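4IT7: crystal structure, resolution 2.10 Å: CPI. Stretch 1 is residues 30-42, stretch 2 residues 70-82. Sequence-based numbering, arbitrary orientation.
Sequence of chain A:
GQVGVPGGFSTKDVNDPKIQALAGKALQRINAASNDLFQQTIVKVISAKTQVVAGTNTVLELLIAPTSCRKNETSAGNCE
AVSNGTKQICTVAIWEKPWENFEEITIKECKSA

Stretch 1 (30-42) INAASNDLFQQTI
Stretch 2, residues 70-82: RKNETSAGNCEAV

Stretch 1 enters as the end of a helix, residues 30-33, closed by the hydrogen bond from Ser-34 N to Ile-30 O (2.9 Å). Ser-34 leaves helical angles at phi/psi -71/139, a loop follows, and residues 38-42 run as a strand. Stretch 2 is irregular apart from a type I turn, Arg-70 to Glu-73, with Lys-71 at -67/-21 and Asn-72 at -86/26. The two stretches meet antiparallel at Phe-38 and Arg-70, a non-hydrogen-bonded pair with CA atoms 4.3 Å apart and diverging side chains. Beside it, Lys-71 N donates to Leu-37 O at 2.6 Å and 168°. Farther along, the CA atoms of Thr-41 and Ala-81 lie 6.3 Å apart.

Lys-71 is the principal anchor, with 149 Å² covered of the 605 Å² buried in total. Its chain (chi1 -84°, chi2 -172°, chi3 -145°, chi4 159°) reaches to the helix end and the loop after it, where NZ donates to Asn-31 O (2.8 Å) and Asp-36 O (2.7 Å); Ser-34 O also lies 2.9 Å from NZ. The rule is a long aliphatic arm delivering an ammonium to clustered carbonyls.

That pocket is braced from within. Asn-31 (m) spans to the strand, OD1 accepting from Gln-40 N at 2.7 Å and ND2 donating to Gln-40 O at 3.0 Å, a pairing that suits a carboxamide. Asp-36 (t) takes Phe-38 N on OD1 at 3.0 Å, and Ser-34 OG accepts from Asp-36 N at 3.1 Å.

Beyond these hydrogen bonds, side chains make van der Waals contacts. Gln-39 (m) lays its chain beside Lys-71, Gln-39 OE1 4.0 Å from Lys-71 CG, and brings NE2 within 4.4 Å of Cys-79 SG. Thr-41 (t) points toward stretch 2, its CG2 meeting Ala-81 CB at 3.8 Å, a small methyl contact. Leu-37 bends its end back, CD1 3.2 Å from Asn-72 ND2.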

# COMPACT_ATOMS: atom_id res chain seq x y z
N ILE A 30 1.67 -6.08 0.54
CA ILE A 30 2.58 -6.02 1.69
C ILE A 30 2.30 -7.23 2.59
O ILE A 30 3.20 -7.95 2.92
CB ILE A 30 2.38 -4.70 2.50
CG1 ILE A 30 2.77 -3.49 1.63
CG2 ILE A 30 3.13 -4.76 3.84
CD1 ILE A 30 2.27 -2.15 2.15
N ASN A 31 1.05 -7.50 2.88
CA ASN A 31 0.71 -8.58 3.78
C ASN A 31 1.08 -9.96 3.23
O ASN A 31 1.59 -10.81 3.99
CB ASN A 31 -0.79 -8.49 4.17
CG ASN A 31 -1.04 -7.53 5.36
OD1 ASN A 31 -0.15 -7.31 6.20
ND2 ASN A 31 -2.21 -6.95 5.41
N ALA A 32 0.84 -10.17 1.92
CA ALA A 32 1.16 -11.45 1.19
C ALA A 32 2.65 -11.80 1.20
O ALA A 32 3.04 -12.96 1.40
CB ALA A 32 0.61 -11.43 -0.23
N ALA A 33 3.47 -10.77 1.05
CA ALA A 33 4.93 -10.90 0.98
C ALA A 33 5.69 -10.78 2.34
O ALA A 33 6.85 -11.22 2.45
CB ALA A 33 5.45 -9.87 0.03
N SER A 34 5.08 -10.16 3.34
CA SER A 34 5.74 -9.83 4.61
C SER A 34 5.99 -11.11 5.45
O SER A 34 5.12 -12.00 5.47
CB SER A 34 4.85 -8.85 5.38
OG SER A 34 5.13 -8.84 6.76
N ASN A 35 7.16 -11.20 6.08
CA ASN A 35 7.46 -12.28 7.08
C ASN A 35 6.62 -12.28 8.35
O ASN A 35 6.63 -13.24 9.12
CB ASN A 35 8.91 -12.23 7.53
CG ASN A 35 9.86 -12.74 6.48
OD1 ASN A 35 9.61 -13.76 5.81
ND2 ASN A 35 10.94 -12.01 6.31
N ASP A 36 5.96 -11.16 8.60
CA ASP A 36 5.17 -10.98 9.81
C ASP A 36 4.03 -12.02 9.81
O ASP A 36 3.49 -12.33 8.77
CB ASP A 36 4.64 -9.56 9.82
CG ASP A 36 4.33 -9.06 11.22
OD1 ASP A 36 3.76 -9.81 12.05
OD2 ASP A 36 4.64 -7.88 11.48
N LEU A 37 3.70 -12.59 10.97
CA LEU A 37 2.57 -13.50 11.10
C LEU A 37 1.25 -12.76 11.14
O LEU A 37 0.18 -13.35 10.92
CB LEU A 37 2.71 -14.32 12.41
CG LEU A 37 3.30 -15.76 12.35
CD1 LEU A 37 2.41 -16.69 11.55
CD2 LEU A 37 4.72 -15.80 11.78
N PHE A 38 1.29 -11.49 11.52
CA PHE A 38 0.05 -10.69 11.74
C PHE A 38 -0.16 -9.73 10.56
O PHE A 38 0.80 -9.11 10.07
CB PHE A 38 0.16 -9.88 13.05
CG PHE A 38 0.08 -10.71 14.30
CD1 PHE A 38 -1.12 -10.83 15.00
CD2 PHE A 38 1.22 -11.39 14.79
CE1 PHE A 38 -1.20 -11.60 16.15
CE2 PHE A 38 1.13 -12.18 15.94
CZ PHE A 38 -0.08 -12.28 16.62
N GLN A 39 -1.41 -9.64 10.10
CA GLN A 39 -1.82 -8.67 9.10
C GLN A 39 -1.51 -7.27 9.55
O GLN A 39 -1.60 -6.96 10.76
CB GLN A 39 -3.34 -8.72 8.94
CG GLN A 39 -3.84 -10.13 8.80
CD GLN A 39 -4.46 -10.38 7.46
OE1 GLN A 39 -3.79 -10.31 6.40
NE2 GLN A 39 -5.75 -10.66 7.48
N GLN A 40 -1.16 -6.43 8.58
CA GLN A 40 -0.96 -5.01 8.78
C GLN A 40 -2.17 -4.29 8.19
O GLN A 40 -2.88 -4.83 7.35
CB GLN A 40 0.34 -4.53 8.11
CG GLN A 40 1.62 -5.28 8.48
CD GLN A 40 1.83 -5.35 9.98
OE1 GLN A 40 2.18 -4.36 10.62
NE2 GLN A 40 1.59 -6.54 10.55
N THR A 41 -2.41 -3.06 8.65
CA THR A 41 -3.50 -2.30 8.14
C THR A 41 -2.97 -0.93 7.81
O THR A 41 -1.88 -0.54 8.29
CB THR A 41 -4.69 -2.24 9.11
OG1 THR A 41 -5.80 -1.65 8.43
CG2 THR A 41 -4.40 -1.40 10.35
N ILE A 42 -3.68 -0.23 6.94
CA ILE A 42 -3.27 1.12 6.57
C ILE A 42 -3.82 2.03 7.65
O ILE A 42 -5.01 2.02 7.95
CB ILE A 42 -3.78 1.55 5.17
CG1 ILE A 42 -3.09 0.80 4.02
CG2 ILE A 42 -3.55 3.04 4.91
CD1 ILE A 42 -4.08 0.65 2.85
N ARG A 70 -4.25 -12.68 12.64
CA ARG A 70 -3.16 -13.52 12.27
C ARG A 70 -3.34 -13.88 10.84
O ARG A 70 -4.43 -14.07 10.40
CB ARG A 70 -3.07 -14.75 13.17
CG ARG A 70 -1.83 -15.58 12.94
CD ARG A 70 -1.52 -16.65 13.98
NE ARG A 70 -2.58 -17.64 14.13
CZ ARG A 70 -3.47 -17.65 15.11
NH1 ARG A 70 -3.44 -16.72 16.05
NH2 ARG A 70 -4.40 -18.57 15.16
N LYS A 71 -2.25 -13.93 10.10
CA LYS A 71 -2.24 -14.36 8.71
C LYS A 71 -2.60 -15.84 8.58
O LYS A 71 -3.00 -16.29 7.56
CB LYS A 71 -0.89 -14.08 8.05
CG LYS A 71 -0.72 -12.67 7.52
CD LYS A 71 0.54 -12.48 6.72
CE LYS A 71 1.13 -11.13 6.92
NZ LYS A 71 2.54 -11.09 6.57
N ASN A 72 -2.42 -16.59 9.66
CA ASN A 72 -2.72 -18.01 9.65
C ASN A 72 -4.15 -18.31 9.94
O ASN A 72 -4.47 -19.35 10.42
CB ASN A 72 -1.80 -18.74 10.63
CG ASN A 72 -0.45 -18.99 10.05
OD1 ASN A 72 -0.29 -18.97 8.84
ND2 ASN A 72 0.53 -19.19 10.88
N GLU A 73 -5.01 -17.37 9.66
CA GLU A 73 -6.40 -17.49 10.02
C GLU A 73 -7.36 -17.02 8.97
O GLU A 73 -7.06 -16.95 7.81
CB GLU A 73 -6.68 -16.68 11.26
CG GLU A 73 -6.65 -17.48 12.52
CD GLU A 73 -7.03 -16.67 13.74
OE1 GLU A 73 -6.16 -16.40 14.56
OE2 GLU A 73 -8.20 -16.32 13.88
N THR A 74 -8.55 -16.71 9.44
CA THR A 74 -9.58 -16.11 8.65
C THR A 74 -10.47 -15.33 9.58
O THR A 74 -11.45 -15.83 10.09
CB THR A 74 -10.41 -17.15 7.93
OG1 THR A 74 -9.64 -17.68 6.87
CG2 THR A 74 -11.65 -16.52 7.39
N SER A 75 -10.09 -14.07 9.79
CA SER A 75 -10.74 -13.19 10.72
C SER A 75 -12.17 -12.86 10.39
O SER A 75 -12.52 -12.71 9.25
CB SER A 75 -9.94 -11.90 10.81
OG SER A 75 -8.93 -11.92 9.85
N ALA A 76 -12.96 -12.71 11.43
CA ALA A 76 -14.38 -12.38 11.32
C ALA A 76 -14.73 -10.96 10.85
O ALA A 76 -15.90 -10.64 10.76
CB ALA A 76 -15.06 -12.65 12.64
N GLY A 77 -13.75 -10.12 10.55
CA GLY A 77 -14.10 -8.81 10.05
C GLY A 77 -13.02 -7.85 9.62
O GLY A 77 -12.07 -8.21 8.97
N ASN A 78 -13.21 -6.59 9.98
CA ASN A 78 -12.19 -5.60 9.81
C ASN A 78 -11.04 -5.99 10.72
O ASN A 78 -11.26 -6.62 11.75
CB ASN A 78 -12.70 -4.23 10.27
CG ASN A 78 -13.35 -3.44 9.15
OD1 ASN A 78 -14.52 -3.61 8.87
ND2 ASN A 78 -12.59 -2.54 8.55
N CYS A 79 -9.84 -5.57 10.36
CA CYS A 79 -8.74 -5.80 11.22
C CYS A 79 -8.19 -4.49 11.72
O CYS A 79 -7.64 -3.71 10.97
CB CYS A 79 -7.71 -6.61 10.48
SG CYS A 79 -8.35 -8.23 10.09
N GLU A 80 -8.37 -4.24 13.01
CA GLU A 80 -8.01 -2.93 13.56
C GLU A 80 -6.61 -2.78 14.12
O GLU A 80 -6.11 -3.63 14.81
CB GLU A 80 -9.04 -2.46 14.57
CG GLU A 80 -10.47 -2.58 14.10
CD GLU A 80 -10.87 -1.47 13.16
OE1 GLU A 80 -10.27 -0.41 13.22
OE2 GLU A 80 -11.82 -1.66 12.40
N ALA A 81 -5.99 -1.65 13.79
CA ALA A 81 -4.65 -1.27 14.26
C ALA A 81 -4.64 -1.37 15.78
O ALA A 81 -5.65 -1.13 16.44
CB ALA A 81 -4.29 0.13 13.82
N VAL A 82 -3.50 -1.72 16.31
CA VAL A 82 -3.35 -1.93 17.73
C VAL A 82 -2.31 -1.00 18.34
O VAL A 82 -1.32 -0.68 17.71
CB VAL A 82 -3.12 -3.42 18.04
CG1 VAL A 82 -4.34 -4.22 17.66
CG2 VAL A 82 -1.90 -3.96 17.33